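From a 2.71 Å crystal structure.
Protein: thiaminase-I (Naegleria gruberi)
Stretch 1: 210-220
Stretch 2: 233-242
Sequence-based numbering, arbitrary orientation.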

# COMPACT_ATOMS: atom_id res chain seq x y z
N SER A 210 19.03 -5.89 4.35
CA SER A 210 17.73 -6.29 3.83
C SER A 210 16.72 -6.48 4.95
O SER A 210 17.07 -6.48 6.13
CB SER A 210 17.86 -7.58 3.02
OG SER A 210 18.38 -8.63 3.80
N GLN A 211 15.45 -6.65 4.58
CA GLN A 211 14.38 -6.86 5.54
C GLN A 211 14.57 -8.18 6.28
O GLN A 211 14.33 -8.28 7.48
CB GLN A 211 13.02 -6.84 4.84
CG GLN A 211 11.84 -6.99 5.77
CD GLN A 211 11.04 -8.25 5.49
OE1 GLN A 211 9.86 -8.34 5.83
NE2 GLN A 211 11.68 -9.23 4.87
N ARG A 212 15.02 -9.20 5.54
CA ARG A 212 15.26 -10.52 6.11
C ARG A 212 16.32 -10.48 7.22
O ARG A 212 16.18 -11.15 8.24
CB ARG A 212 15.67 -11.51 5.02
CG ARG A 212 16.26 -12.82 5.54
N GLU A 213 17.37 -9.69 7.00
CA GLU A 213 18.43 -9.54 7.99
C GLU A 213 17.91 -8.85 9.25
O GLU A 213 18.29 -9.20 10.37
CB GLU A 213 19.60 -8.76 7.42
CG GLU A 213 20.39 -9.51 6.35
CD GLU A 213 21.56 -8.71 5.82
OE1 GLU A 213 21.49 -7.46 5.85
OE2 GLU A 213 22.56 -9.32 5.39
N TYR A 214 17.03 -7.87 9.05
CA TYR A 214 16.47 -7.12 10.17
C TYR A 214 15.54 -7.98 11.02
O TYR A 214 15.62 -7.96 12.24
CB TYR A 214 15.72 -5.89 9.65
CG TYR A 214 14.90 -5.18 10.71
CD1 TYR A 214 15.49 -4.30 11.61
CD2 TYR A 214 13.53 -5.39 10.81
CE1 TYR A 214 14.75 -3.66 12.58
CE2 TYR A 214 12.78 -4.75 11.78
CZ TYR A 214 13.39 -3.89 12.66
OH TYR A 214 12.65 -3.25 13.62
N ILE A 215 14.66 -8.72 10.36
CA ILE A 215 13.71 -9.59 11.05
C ILE A 215 14.43 -10.66 11.87
O ILE A 215 14.07 -10.92 13.02
CB ILE A 215 12.73 -10.26 10.06
CG1 ILE A 215 11.89 -9.20 9.35
CG2 ILE A 215 11.82 -11.24 10.79
CD1 ILE A 215 11.07 -8.33 10.29
N ASN A 216 15.45 -11.26 11.28
CA ASN A 216 16.26 -12.27 11.97
C ASN A 216 16.93 -11.71 13.22
O ASN A 216 17.01 -12.38 14.25
CB ASN A 216 17.31 -12.86 11.03
CG ASN A 216 16.71 -13.70 9.93
OD1 ASN A 216 15.50 -13.65 9.69
ND2 ASN A 216 17.54 -14.48 9.25
N SER A 217 17.41 -10.47 13.12
CA SER A 217 18.09 -9.82 14.24
C SER A 217 17.13 -9.51 15.38
O SER A 217 17.47 -9.69 16.55
CB SER A 217 18.79 -8.54 13.77
OG SER A 217 17.85 -7.62 13.24
N VAL A 218 15.94 -9.04 15.04
CA VAL A 218 14.92 -8.73 16.04
C VAL A 218 14.47 -10.00 16.76
O VAL A 218 14.29 -10.01 17.98
CB VAL A 218 13.70 -8.03 15.41
CG1 VAL A 218 12.57 -7.88 16.43
CG2 VAL A 218 14.10 -6.68 14.85
N LYS A 219 14.31 -11.08 16.00
CA LYS A 219 13.94 -12.38 16.56
C LYS A 219 15.00 -12.87 17.54
O LYS A 219 14.68 -13.40 18.61
CB LYS A 219 13.75 -13.42 15.46
CG LYS A 219 12.44 -13.30 14.69
CD LYS A 219 12.31 -14.44 13.69
CE LYS A 219 10.95 -14.45 13.02
NZ LYS A 219 10.81 -15.59 12.07
N GLN A 220 16.27 -12.69 17.18
CA GLN A 220 17.38 -13.19 17.98
C GLN A 220 17.72 -12.26 19.15
O GLN A 220 18.71 -12.48 19.85
CB GLN A 220 18.62 -13.42 17.11
CG GLN A 220 18.44 -14.53 16.08
N GLU A 233 2.95 -5.03 6.38
CA GLU A 233 2.93 -6.45 6.03
C GLU A 233 4.31 -7.08 6.19
O GLU A 233 4.43 -8.30 6.32
CB GLU A 233 2.43 -6.66 4.60
CG GLU A 233 1.09 -6.01 4.30
CD GLU A 233 1.24 -4.63 3.70
OE1 GLU A 233 0.84 -3.64 4.36
OE2 GLU A 233 1.74 -4.52 2.56
N SER A 234 5.35 -6.25 6.17
CA SER A 234 6.72 -6.74 6.29
C SER A 234 7.10 -6.94 7.75
O SER A 234 8.20 -7.41 8.06
CB SER A 234 7.69 -5.77 5.61
OG SER A 234 7.59 -4.47 6.16
N MET A 235 6.19 -6.59 8.66
CA MET A 235 6.46 -6.69 10.09
C MET A 235 5.71 -7.86 10.72
O MET A 235 5.75 -8.05 11.93
CB MET A 235 6.05 -5.39 10.78
CG MET A 235 6.64 -4.14 10.16
SD MET A 235 5.90 -2.63 10.81
CE MET A 235 6.79 -1.38 9.87
N CYS A 236 5.04 -8.65 9.88
CA CYS A 236 4.18 -9.73 10.37
C CYS A 236 4.95 -10.84 11.08
O CYS A 236 4.42 -11.50 11.97
CB CYS A 236 3.35 -10.32 9.23
SG CYS A 236 4.29 -11.32 8.05
N GLU A 237 6.21 -11.03 10.69
CA GLU A 237 7.02 -12.11 11.26
C GLU A 237 7.55 -11.78 12.65
O GLU A 237 8.24 -12.60 13.27
CB GLU A 237 8.16 -12.48 10.31
CG GLU A 237 8.01 -13.85 9.67
CD GLU A 237 8.82 -14.00 8.40
OE1 GLU A 237 9.11 -12.97 7.75
OE2 GLU A 237 9.18 -15.14 8.06
N ILE A 238 7.24 -10.59 13.14
CA ILE A 238 7.62 -10.18 14.48
C ILE A 238 6.48 -9.45 15.19
O ILE A 238 6.72 -8.60 16.05
CB ILE A 238 8.87 -9.26 14.48
CG1 ILE A 238 8.64 -8.06 13.55
CG2 ILE A 238 10.11 -10.03 14.06
CD1 ILE A 238 9.77 -7.05 13.59
N LYS A 239 5.25 -9.78 14.83
CA LYS A 239 4.08 -9.11 15.38
C LYS A 239 3.91 -9.40 16.87
O LYS A 239 3.23 -8.66 17.58
CB LYS A 239 2.81 -9.47 14.61
CG LYS A 239 1.98 -10.58 15.24
CD LYS A 239 0.67 -10.77 14.50
CE LYS A 239 -0.29 -11.65 15.30
NZ LYS A 239 0.31 -12.97 15.63
N ASP A 240 4.54 -10.48 17.34
CA ASP A 240 4.50 -10.84 18.75
C ASP A 240 5.46 -9.98 19.55
O ASP A 240 5.11 -9.46 20.61
CB ASP A 240 4.85 -12.32 18.92
CG ASP A 240 3.87 -13.24 18.23
OD1 ASP A 240 2.65 -12.95 18.26
OD2 ASP A 240 4.31 -14.25 17.64
N ILE A 241 6.68 -9.82 19.03
CA ILE A 241 7.70 -9.01 19.67
C ILE A 241 7.30 -7.53 19.69
O ILE A 241 7.59 -6.81 20.64
CB ILE A 241 9.06 -9.17 18.97
CG1 ILE A 241 9.45 -10.65 18.91
CG2 ILE A 241 10.14 -8.36 19.67
CD1 ILE A 241 10.79 -10.92 18.28
N ILE A 242 6.61 -7.10 18.63
CA ILE A 242 6.09 -5.74 18.56
C ILE A 242 5.09 -5.48 19.68
O ILE A 242 5.12 -4.43 20.33
CB ILE A 242 5.44 -5.46 17.19
CG1 ILE A 242 6.50 -5.40 16.09
CG2 ILE A 242 4.64 -4.16 17.22
CD1 ILE A 242 5.94 -5.14 14.71

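Ile 238 lies at the apolar centre of the contact, and 77 Å² of its surface is covered by the helix 211-219, the largest share of any residue in either stretch. Its CA-to-CB bond points toward that helix, and chi1 near 54° (p) with chi2 t spreads its branches over several partners. Ile 238 CD1 lies 3.8 Å from Ile 215 CD1 and 4.2 Å from Tyr 214 CE2, the latter approach being oblique to the ring; Ile 238 CG2 lies 4.0 Å from Val 218 CG1. These are van der Waals separations, and a branched aliphatic side chain suits a site meeting three apolar side chains. Ile 215 and Val 218 also point toward the other stretch. They are three residues apart, a spacing that brings both to one side of the helix, and both are buried.

Farther along, Ile 241 CD1 extends the apolar patch, 4.0 Å from Val 218 CG1 and 3.6 Å from the backbone atom Val 218 O. Ile 238 immediately precedes the helix containing Ile 241, and its carbonyl accepts the bond from Ile 242 N (3.0 Å to Ile 238 O).

Around this centre the packing becomes mixed. Ile 215 CG2 meets Glu 237 CB at 3.9 Å, an aliphatic contact made by an acidic residue. The extended chain of Lys 219, m at chi1 and t thereafter, carries its CE to 3.3 Å from Glu 237 O. Lys 219 NZ remains 4.4 Å from Glu 237 OE2, beyond salt-bridge range, though the opposite charges are favourably placed.

At the other end, Ile 215 CD1 approaches Ser 234 O at 3.7 Å. Gln 211 also points toward this segment, its CA 7.7 Å from Ser 234 CA. With no clear hydrogen bond across the stretches, the 448 Å² interface rests chiefly on apolar packing.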